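Local atomic coordinates of malate dehydrogenase (Aeropyrum pernix, PDB entry 2D4A), a protein that catalyses the reversible oxidation of (S)-malate to oxaloacetate, using either NAD or NADP as the electron acceptor. Residues A121-M126 and D258-V263; R136-S141 and Y244-Y249; K162-I167 and S183-V188. All coordinates share one frame; numbering follows the deposited sequence.

How the contacts relate
Contacts 1 and 2 lie side by side at the domain boundary, their centres about 8 Å apart, and join the NAD-binding domain to strands 260-268 and 242-251, which are neighbours in one antiparallel sheet. Contact 2 comes closer to the probable active site: the side chain of Ser-141 is about 4 Å from that of His-172, the likely proton acceptor. In contact 1 the side chain of Thr-123 is about 8 Å from that of Thr-116, which probably binds NADP. Contact 3 stands apart, its centre about 28 Å from that of contact 1 and about 22 Å from that of contact 2, in a small sheet beside another subunit.

Contact 1: A121-M126 and D258-V263; sequences AMTYVM and DIVAEV
Helix 119-130 of the NAD-binding domain lies against the start of strand 260-268 of the C-terminal domain, and one tyrosine carries most of the meeting. The close-fitting part centres on Val-260. With CG1 anti to the backbone N (chi1 173°), Val-260 turns its other methyl, CG2, to the root of the tyrosine, so that Val-260 CG2 lies 3.8 Å from Tyr-124 CB. The same methyl reaches the edge of the ring at CD2 rather than a face. Val-260 CG1 approaches the next residue back along the helix, 4.2 Å from Thr-123 CB. A branched valine suits this position because its two methyls serve two successive helix residues at once. Thr-123 presents carbon here, while its OG1 is hydrogen-bonded to Val-119 O, one turn earlier.

Farther out the fit loosens. Tyr-124 has CG anti to the backbone N (chi1 -172°), so its long flat ring spans from Val-260 to the corner at Asp-258 and Ile-259 and carries the hydroxyl to the exposed end, a reach that suits tyrosine. Ile-259 CA stands 4.4 Å from Tyr-124 CE2, near the ring plane. Tyr-249 and, from helix 282-300, Val-299 add to the packing around the ring. At the solvent-exposed end, Asp-258 OD1 is 3.9 Å from Tyr-124 OH, too far for a hydrogen bond, and the carboxylate plane is turned 63° from the ring. OD1 is instead hydrogen-bonded to Tyr-249 OH, with Lys-128 as a long, weak ionic partner.

No hydrogen bond crosses between 121-126 and 258-263. The two domains are therefore joined here by apolar fit around Val-260, while the charge of Asp-258 is left at the solvent-exposed end, where water and Lys-128 would probably help to stabilise it.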
loop_
_atom_site.group_PDB
_atom_site.type_symbol
_atom_site.label_atom_id
_atom_site.label_comp_id
_atom_site.label_asym_id
_atom_site.label_seq_id
_atom_site.Cartn_x
_atom_site.Cartn_y
_atom_site.Cartn_z
ATOM N N ALA B 121 -28.359 17.209 -9.355
ATOM C CA ALA B 121 -29.199 17.244 -10.538
ATOM C C ALA B 121 -28.788 16.129 -11.507
ATOM O O ALA B 121 -29.642 15.450 -12.069
ATOM C CB ALA B 121 -29.087 18.598 -11.214
ATOM N N MET B 122 -27.480 15.940 -11.686
ATOM C CA MET B 122 -26.968 14.920 -12.593
ATOM C C MET B 122 -27.369 13.531 -12.124
ATOM O O MET B 122 -27.728 12.672 -12.928
ATOM C CB MET B 122 -25.445 15.003 -12.695
ATOM C CG MET B 122 -24.914 16.287 -13.327
ATOM S SD MET B 122 -25.620 16.650 -14.972
ATOM C CE MET B 122 -26.811 17.962 -14.554
ATOM N N THR B 123 -27.298 13.304 -10.818
ATOM C CA THR B 123 -27.681 12.016 -10.262
ATOM C C THR B 123 -29.156 11.776 -10.569
ATOM O O THR B 123 -29.555 10.662 -10.893
ATOM C CB THR B 123 -27.468 11.994 -8.746
ATOM O OG1 THR B 123 -26.083 12.221 -8.461
ATOM C CG2 THR B 123 -27.891 10.654 -8.163
ATOM N N TYR B 124 -29.954 12.835 -10.476
ATOM C CA TYR B 124 -31.385 12.757 -10.745
ATOM C C TYR B 124 -31.643 12.309 -12.186
ATOM O O TYR B 124 -32.331 11.319 -12.422
ATOM C CB TYR B 124 -32.032 14.122 -10.481
ATOM C CG TYR B 124 -33.545 14.135 -10.531
ATOM C CD1 TYR B 124 -34.224 14.156 -11.750
ATOM C CD2 TYR B 124 -34.300 14.137 -9.350
ATOM C CE1 TYR B 124 -35.614 14.182 -11.794
ATOM C CE2 TYR B 124 -35.693 14.161 -9.382
ATOM C CZ TYR B 124 -36.340 14.183 -10.611
ATOM O OH TYR B 124 -37.714 14.193 -10.659
ATOM N N VAL B 125 -31.081 13.030 -13.147
ATOM C CA VAL B 125 -31.260 12.694 -14.555
ATOM C C VAL B 125 -30.803 11.267 -14.872
ATOM O O VAL B 125 -31.495 10.522 -15.570
ATOM C CB VAL B 125 -30.492 13.693 -15.455
ATOM C CG1 VAL B 125 -30.414 13.176 -16.877
ATOM C CG2 VAL B 125 -31.188 15.048 -15.424
ATOM N N MET B 126 -29.632 10.893 -14.366
ATOM C CA MET B 126 -29.080 9.555 -14.589
ATOM C C MET B 126 -29.985 8.455 -13.997
ATOM O O MET B 126 -30.150 7.387 -14.588
ATOM C CB MET B 126 -27.673 9.474 -13.979
ATOM C CG MET B 126 -26.981 8.128 -14.152
ATOM S SD MET B 126 -26.648 7.730 -15.866
ATOM C CE MET B 126 -25.141 8.653 -16.104
ATOM N N ASP B 258 -38.987 11.484 -4.162
ATOM C CA ASP B 258 -39.001 12.139 -5.494
ATOM C C ASP B 258 -38.198 13.399 -5.419
ATOM O O ASP B 258 -38.295 14.430 -6.025
ATOM C CB ASP B 258 -40.394 12.280 -6.049
ATOM C CG ASP B 258 -40.364 12.730 -7.513
ATOM O OD1 ASP B 258 -39.862 11.948 -8.375
ATOM O OD2 ASP B 258 -40.867 13.808 -7.845
ATOM N N ILE B 259 -36.791 13.201 -5.005
ATOM C CA ILE B 259 -35.735 14.258 -4.989
ATOM C C ILE B 259 -34.388 13.651 -4.593
ATOM O O ILE B 259 -34.341 12.556 -4.037
ATOM C CB ILE B 259 -36.132 15.401 -4.010
ATOM C CG1 ILE B 259 -35.218 16.613 -4.243
ATOM C CG2 ILE B 259 -36.053 14.922 -2.567
ATOM C CD1 ILE B 259 -35.190 17.106 -5.709
ATOM N N VAL B 260 -33.305 14.354 -4.909
ATOM C CA VAL B 260 -31.960 13.901 -4.597
ATOM C C VAL B 260 -31.351 14.786 -3.516
ATOM O O VAL B 260 -31.491 16.009 -3.571
ATOM C CB VAL B 260 -31.050 13.976 -5.851
ATOM C CG1 VAL B 260 -29.602 13.668 -5.482
ATOM C CG2 VAL B 260 -31.545 13.000 -6.918
ATOM N N ALA B 261 -30.685 14.174 -2.536
ATOM C CA ALA B 261 -30.034 14.923 -1.452
ATOM C C ALA B 261 -28.759 14.247 -0.932
ATOM O O ALA B 261 -28.570 13.036 -1.068
ATOM C CB ALA B 261 -31.017 15.138 -0.293
ATOM N N GLU B 262 -27.889 15.053 -0.330
ATOM C CA GLU B 262 -26.635 14.578 0.246
ATOM C C GLU B 262 -26.938 14.035 1.650
ATOM O O GLU B 262 -27.099 14.808 2.598
ATOM C CB GLU B 262 -25.631 15.737 0.327
ATOM C CG GLU B 262 -24.254 15.338 0.823
ATOM C CD GLU B 262 -23.194 16.403 0.579
ATOM O OE1 GLU B 262 -23.087 16.892 -0.562
ATOM O OE2 GLU B 262 -22.454 16.740 1.525
ATOM N N VAL B 263 -27.031 12.711 1.772
ATOM C CA VAL B 263 -27.334 12.063 3.052
ATOM C C VAL B 263 -26.368 10.909 3.337
ATOM O O VAL B 263 -25.716 10.412 2.423
ATOM C CB VAL B 263 -28.800 11.508 3.068
ATOM C CG1 VAL B 263 -29.813 12.660 3.082
ATOM C CG2 VAL B 263 -29.042 10.644 1.856
#

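Contact 2: R136-S141 and Y244-Y249; sequences RVIGFS and YPYSLY
A single antiparallel bridge ties the edge of a parallel sheet to a strand of the other domain: Gly-139 pairs with Ser-247. Strand 137-139 is the last strand of the Rossmann-type NAD-binding sheet, where its backbone is also bonded to strand 111-114, whereas strand 242-251 belongs to a three-stranded antiparallel sheet of the C-terminal domain. The two meet at 128° between their directions, so they splay apart soon after the bridge. Both bonds of this hydrogen-bonded pair lie in the plane of the accepting carbonyl: Gly-139 N to Ser-247 O at 3.3 Å, and Ser-247 N to Gly-139 O at 3.1 Å. The lack of a side chain on Gly-139 probably eases the close pairing, since a beta carbon would crowd Ser-247 CB.

Small hydroxyl side chains continue the link on one flank. Ser-247 holds OG beside its backbone N (chi1 -69°), and Ser-141 places its own OG between N and the carbonyl carbon (chi1 55°), so the two meet tip to tip, Ser-141 OG 2.6 Å from Ser-247 OG in a hydrogen bond whose direction is unsettled. Ser-247 OG is also bonded to Asp-120, and Ser-141 OG weakly to Glu-262. This chain of polar groups joins both domains just before helix 142-157, where Ser-141 touches His-172, the probable proton acceptor.

Tyr-246 turns its ring edge to Gly-139 O, which lies in the ring plane 3.6 Å from Tyr-246 CD1. Tyr-246 OH is hydrogen-bonded to Thr-232 OG1, while Ile-138 packs on strand 111-114 and Ile-272. Where the strands diverge, water replaces direct pairing: one molecule donates to Val-137 O at 2.7 Å and accepts from Tyr-249 N at 3.0 Å.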
loop_
_atom_site.group_PDB
_atom_site.type_symbol
_atom_site.label_atom_id
_atom_site.label_comp_id
_atom_site.label_asym_id
_atom_site.label_seq_id
_atom_site.Cartn_x
_atom_site.Cartn_y
_atom_site.Cartn_z
ATOM N N ARG B 136 -28.211 1.682 -6.857
ATOM C CA ARG B 136 -27.143 1.551 -7.842
ATOM C C ARG B 136 -26.837 2.802 -8.669
ATOM O O ARG B 136 -26.111 2.736 -9.664
ATOM C CB ARG B 136 -27.419 0.362 -8.772
ATOM C CG ARG B 136 -27.232 -0.987 -8.095
ATOM C CD ARG B 136 -26.843 -2.076 -9.088
ATOM N NE ARG B 136 -28.000 -2.673 -9.752
ATOM C CZ ARG B 136 -28.352 -2.462 -11.019
ATOM N NH1 ARG B 136 -27.638 -1.661 -11.797
ATOM N NH2 ARG B 136 -29.433 -3.055 -11.508
ATOM N N VAL B 137 -27.400 3.938 -8.270
ATOM C CA VAL B 137 -27.130 5.206 -8.952
ATOM C C VAL B 137 -26.587 6.123 -7.855
ATOM O O VAL B 137 -27.357 6.686 -7.085
ATOM C CB VAL B 137 -28.404 5.845 -9.560
ATOM C CG1 VAL B 137 -28.011 7.084 -10.344
ATOM C CG2 VAL B 137 -29.121 4.859 -10.474
ATOM N N ILE B 138 -25.262 6.262 -7.785
ATOM C CA ILE B 138 -24.619 7.069 -6.745
ATOM C C ILE B 138 -23.906 8.336 -7.195
ATOM O O ILE B 138 -22.980 8.287 -8.003
ATOM C CB ILE B 138 -23.546 6.261 -5.961
ATOM C CG1 ILE B 138 -24.144 4.994 -5.348
ATOM C CG2 ILE B 138 -22.981 7.102 -4.843
ATOM C CD1 ILE B 138 -24.403 3.898 -6.328
ATOM N N GLY B 139 -24.318 9.475 -6.648
ATOM C CA GLY B 139 -23.653 10.723 -6.981
ATOM C C GLY B 139 -22.604 10.968 -5.909
ATOM O O GLY B 139 -22.912 10.877 -4.726
ATOM N N PHE B 140 -21.362 11.312 -6.197
ATOM C CA PHE B 140 -20.329 11.653 -5.191
ATOM C C PHE B 140 -20.393 13.098 -4.770
ATOM O O PHE B 140 -20.379 13.988 -5.646
ATOM C CB PHE B 140 -18.977 11.299 -5.865
ATOM C CG PHE B 140 -17.771 11.585 -5.029
ATOM C CD1 PHE B 140 -17.269 10.672 -4.130
ATOM C CD2 PHE B 140 -17.174 12.844 -5.142
ATOM C CE1 PHE B 140 -16.183 11.004 -3.335
ATOM C CE2 PHE B 140 -16.093 13.170 -4.359
ATOM C CZ PHE B 140 -15.592 12.248 -3.462
ATOM N N SER B 141 -20.615 13.380 -3.488
ATOM C CA SER B 141 -20.655 14.724 -2.915
ATOM C C SER B 141 -20.145 14.856 -1.522
ATOM O O SER B 141 -19.150 15.541 -1.139
ATOM C CB SER B 141 -22.100 15.258 -2.993
ATOM O OG SER B 141 -23.029 14.391 -2.389
ATOM N N TYR B 244 -20.950 6.504 4.535
ATOM C CA TYR B 244 -20.437 7.694 3.834
ATOM C C TYR B 244 -21.629 8.503 3.326
ATOM O O TYR B 244 -22.683 7.942 3.032
ATOM C CB TYR B 244 -19.605 7.319 2.595
ATOM C CG TYR B 244 -18.200 6.799 2.822
ATOM C CD1 TYR B 244 -17.683 5.802 1.998
ATOM C CD2 TYR B 244 -17.386 7.309 3.834
ATOM C CE1 TYR B 244 -16.401 5.315 2.172
ATOM C CE2 TYR B 244 -16.089 6.827 4.019
ATOM C CZ TYR B 244 -15.603 5.826 3.181
ATOM O OH TYR B 244 -14.331 5.318 3.354
ATOM N N PRO B 245 -21.482 9.833 3.235
ATOM C CA PRO B 245 -22.560 10.700 2.743
ATOM C C PRO B 245 -22.470 10.720 1.211
ATOM O O PRO B 245 -21.390 10.936 0.659
ATOM C CB PRO B 245 -22.222 12.054 3.359
ATOM C CG PRO B 245 -20.723 12.040 3.351
ATOM C CD PRO B 245 -20.414 10.635 3.857
ATOM N N TYR B 246 -23.597 10.477 0.542
ATOM C CA TYR B 246 -23.689 10.441 -0.927
ATOM C C TYR B 246 -24.968 11.140 -1.343
ATOM O O TYR B 246 -25.905 11.224 -0.550
ATOM C CB TYR B 246 -23.789 8.990 -1.442
ATOM C CG TYR B 246 -22.496 8.209 -1.478
ATOM C CD1 TYR B 246 -21.575 8.402 -2.498
ATOM C CD2 TYR B 246 -22.175 7.307 -0.469
ATOM C CE1 TYR B 246 -20.365 7.726 -2.517
ATOM C CE2 TYR B 246 -20.962 6.622 -0.474
ATOM C CZ TYR B 246 -20.058 6.843 -1.502
ATOM O OH TYR B 246 -18.825 6.228 -1.488
ATOM N N SER B 247 -25.020 11.648 -2.570
ATOM C CA SER B 247 -26.259 12.257 -3.054
ATOM C C SER B 247 -27.050 11.082 -3.605
ATOM O O SER B 247 -26.631 10.414 -4.556
ATOM C CB SER B 247 -25.988 13.279 -4.155
ATOM O OG SER B 247 -25.337 14.415 -3.621
ATOM N N LEU B 248 -28.192 10.829 -2.979
ATOM C CA LEU B 248 -29.053 9.713 -3.349
ATOM C C LEU B 248 -30.487 10.157 -3.601
ATOM O O LEU B 248 -30.934 11.188 -3.095
ATOM C CB LEU B 248 -29.027 8.666 -2.229
ATOM C CG LEU B 248 -27.640 8.102 -1.899
ATOM C CD1 LEU B 248 -27.699 7.301 -0.620
ATOM C CD2 LEU B 248 -27.154 7.240 -3.058
ATOM N N TYR B 249 -31.197 9.367 -4.397
ATOM C CA TYR B 249 -32.590 9.636 -4.715
ATOM C C TYR B 249 -33.390 9.161 -3.505
ATOM O O TYR B 249 -33.373 7.977 -3.161
ATOM C CB TYR B 249 -32.979 8.868 -5.981
ATOM C CG TYR B 249 -34.379 9.123 -6.467
ATOM C CD1 TYR B 249 -35.440 8.322 -6.053
ATOM C CD2 TYR B 249 -34.644 10.170 -7.349
ATOM C CE1 TYR B 249 -36.732 8.561 -6.515
ATOM C CE2 TYR B 249 -35.926 10.419 -7.813
ATOM C CZ TYR B 249 -36.967 9.613 -7.397
ATOM O OH TYR B 249 -38.236 9.853 -7.877
HETATM O O HOH W 1 -29.785 7.214 -5.949
HETATM O O HOH W 2 -19.796 10.887 -1.473
#

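Contact 3: K162-I167 and S183-V188; sequences KSVNAI and SSVGGV
Residues 163-167 and 183-186 run almost exactly antiparallel, their end-to-end directions 171° apart, with Val-164 and Val-185 as a non-hydrogen-bonded pair and Asn-165 and Ser-184 as a hydrogen-bonded one. Asn-165 N reaches Ser-184 O at 3.0 Å from above the carbonyl plane, and Ser-184 N returns to Asn-165 O at 3.2 Å within it. Gly-186 N adds a bond of 2.9 Å to Ser-163 O, nearly along the C=O axis.

The valines share one face, where Val-164 CG2 lies 4.2 Å from Val-185 CG2 and helix 142-157 covers their branched side chains. On the opposite face Asn-165 extends with CG anti to the backbone N, and a water joins its OD1 to Ser-184 OG. Short polar side chains suit this hydrated link, and probably also the fit to the third subunit, on whose Ser-184 Asn-165 packs.

Ser-183 extends the pairing with its side chain: Ser-183 OG, beside its own backbone N (chi1 -65°), accepts Ile-167 N at 3.2 Å in an almost straight bond of 177° and is hydrogen-bonded to Val-179 O as well. An alanine here would take away the hydroxyl and both of its bonds, to Ile-167 N and Val-179 O, and would probably loosen the end of the strand pair.

Gly-186 and Gly-187 take positive phi, as glycine readily does, in a type I' turn from Val-185 to Val-188. This classic beta-hairpin connection links strand 184-185 to 188-189, with 164-169 pairing on the other side of 184-185, in a four-stranded antiparallel sheet at a subunit interface of the homotetramer.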
loop_
_atom_site.group_PDB
_atom_site.type_symbol
_atom_site.label_atom_id
_atom_site.label_comp_id
_atom_site.label_asym_id
_atom_site.label_seq_id
_atom_site.Cartn_x
_atom_site.Cartn_y
_atom_site.Cartn_z
ATOM N N LYS B 162 -7.007 13.476 10.109
ATOM C CA LYS B 162 -7.387 12.097 10.384
ATOM C C LYS B 162 -8.103 12.052 11.720
ATOM O O LYS B 162 -8.870 11.139 11.986
ATOM C CB LYS B 162 -6.150 11.210 10.488
ATOM C CG LYS B 162 -5.320 11.154 9.238
ATOM C CD LYS B 162 -5.369 9.777 8.621
ATOM C CE LYS B 162 -4.714 8.728 9.498
ATOM N NZ LYS B 162 -4.909 7.413 8.839
ATOM N N SER B 163 -7.846 13.042 12.562
ATOM C CA SER B 163 -8.457 13.062 13.874
ATOM C C SER B 163 -9.710 13.894 13.937
ATOM O O SER B 163 -10.238 14.158 15.015
ATOM C CB SER B 163 -7.455 13.560 14.910
ATOM O OG SER B 163 -6.495 12.550 15.172
ATOM N N VAL B 164 -10.196 14.304 12.777
ATOM C CA VAL B 164 -11.392 15.114 12.728
ATOM C C VAL B 164 -12.534 14.338 12.118
ATOM O O VAL B 164 -12.384 13.709 11.075
ATOM C CB VAL B 164 -11.164 16.371 11.909
ATOM C CG1 VAL B 164 -12.437 17.201 11.891
ATOM C CG2 VAL B 164 -9.997 17.149 12.488
ATOM N N ASN B 165 -13.680 14.390 12.777
ATOM C CA ASN B 165 -14.873 13.697 12.320
ATOM C C ASN B 165 -15.898 14.782 11.961
ATOM O O ASN B 165 -16.515 15.369 12.846
ATOM C CB ASN B 165 -15.367 12.809 13.465
ATOM C CG ASN B 165 -16.667 12.100 13.152
ATOM O OD1 ASN B 165 -17.510 11.924 14.037
ATOM N ND2 ASN B 165 -16.836 11.670 11.899
ATOM N N ALA B 166 -16.069 15.063 10.671
ATOM C CA ALA B 166 -17.007 16.103 10.248
ATOM C C ALA B 166 -18.275 15.584 9.584
ATOM O O ALA B 166 -18.216 14.872 8.581
ATOM C CB ALA B 166 -16.313 17.088 9.315
ATOM N N ILE B 167 -19.424 15.957 10.133
ATOM C CA ILE B 167 -20.701 15.521 9.586
ATOM C C ILE B 167 -21.326 16.625 8.716
ATOM O O ILE B 167 -21.462 17.768 9.147
ATOM C CB ILE B 167 -21.657 15.107 10.750
ATOM C CG1 ILE B 167 -21.127 13.831 11.418
ATOM C CG2 ILE B 167 -23.079 14.913 10.243
ATOM C CD1 ILE B 167 -21.007 12.635 10.484
ATOM N N SER B 183 -20.329 16.844 15.397
ATOM C CA SER B 183 -18.950 16.723 14.921
ATOM C C SER B 183 -17.971 16.755 16.083
ATOM O O SER B 183 -18.348 17.076 17.201
ATOM C CB SER B 183 -18.625 17.856 13.946
ATOM O OG SER B 183 -19.416 17.751 12.774
ATOM N N SER B 184 -16.719 16.404 15.828
ATOM C CA SER B 184 -15.745 16.420 16.898
ATOM C C SER B 184 -14.313 16.266 16.401
ATOM O O SER B 184 -14.069 16.086 15.205
ATOM C CB SER B 184 -16.070 15.329 17.921
ATOM O OG SER B 184 -16.139 14.065 17.293
ATOM N N VAL B 185 -13.375 16.349 17.342
ATOM C CA VAL B 185 -11.946 16.241 17.072
ATOM C C VAL B 185 -11.292 15.445 18.200
ATOM O O VAL B 185 -11.264 15.894 19.345
ATOM C CB VAL B 185 -11.297 17.644 17.014
ATOM C CG1 VAL B 185 -9.803 17.530 16.740
ATOM C CG2 VAL B 185 -11.977 18.482 15.950
ATOM N N GLY B 186 -10.768 14.269 17.877
ATOM C CA GLY B 186 -10.135 13.451 18.894
ATOM C C GLY B 186 -11.059 13.165 20.064
ATOM O O GLY B 186 -10.595 12.901 21.173
ATOM N N GLY B 187 -12.367 13.209 19.822
ATOM C CA GLY B 187 -13.327 12.954 20.883
ATOM C C GLY B 187 -13.895 14.210 21.535
ATOM O O GLY B 187 -14.732 14.137 22.436
ATOM N N VAL B 188 -13.455 15.374 21.073
ATOM C CA VAL B 188 -13.922 16.634 21.632
ATOM C C VAL B 188 -14.955 17.313 20.723
ATOM O O VAL B 188 -14.674 17.611 19.560
ATOM C CB VAL B 188 -12.727 17.595 21.854
ATOM C CG1 VAL B 188 -13.186 18.854 22.578
ATOM C CG2 VAL B 188 -11.630 16.883 22.635
HETATM O O HOH W 3 -18.218 12.499 16.605
#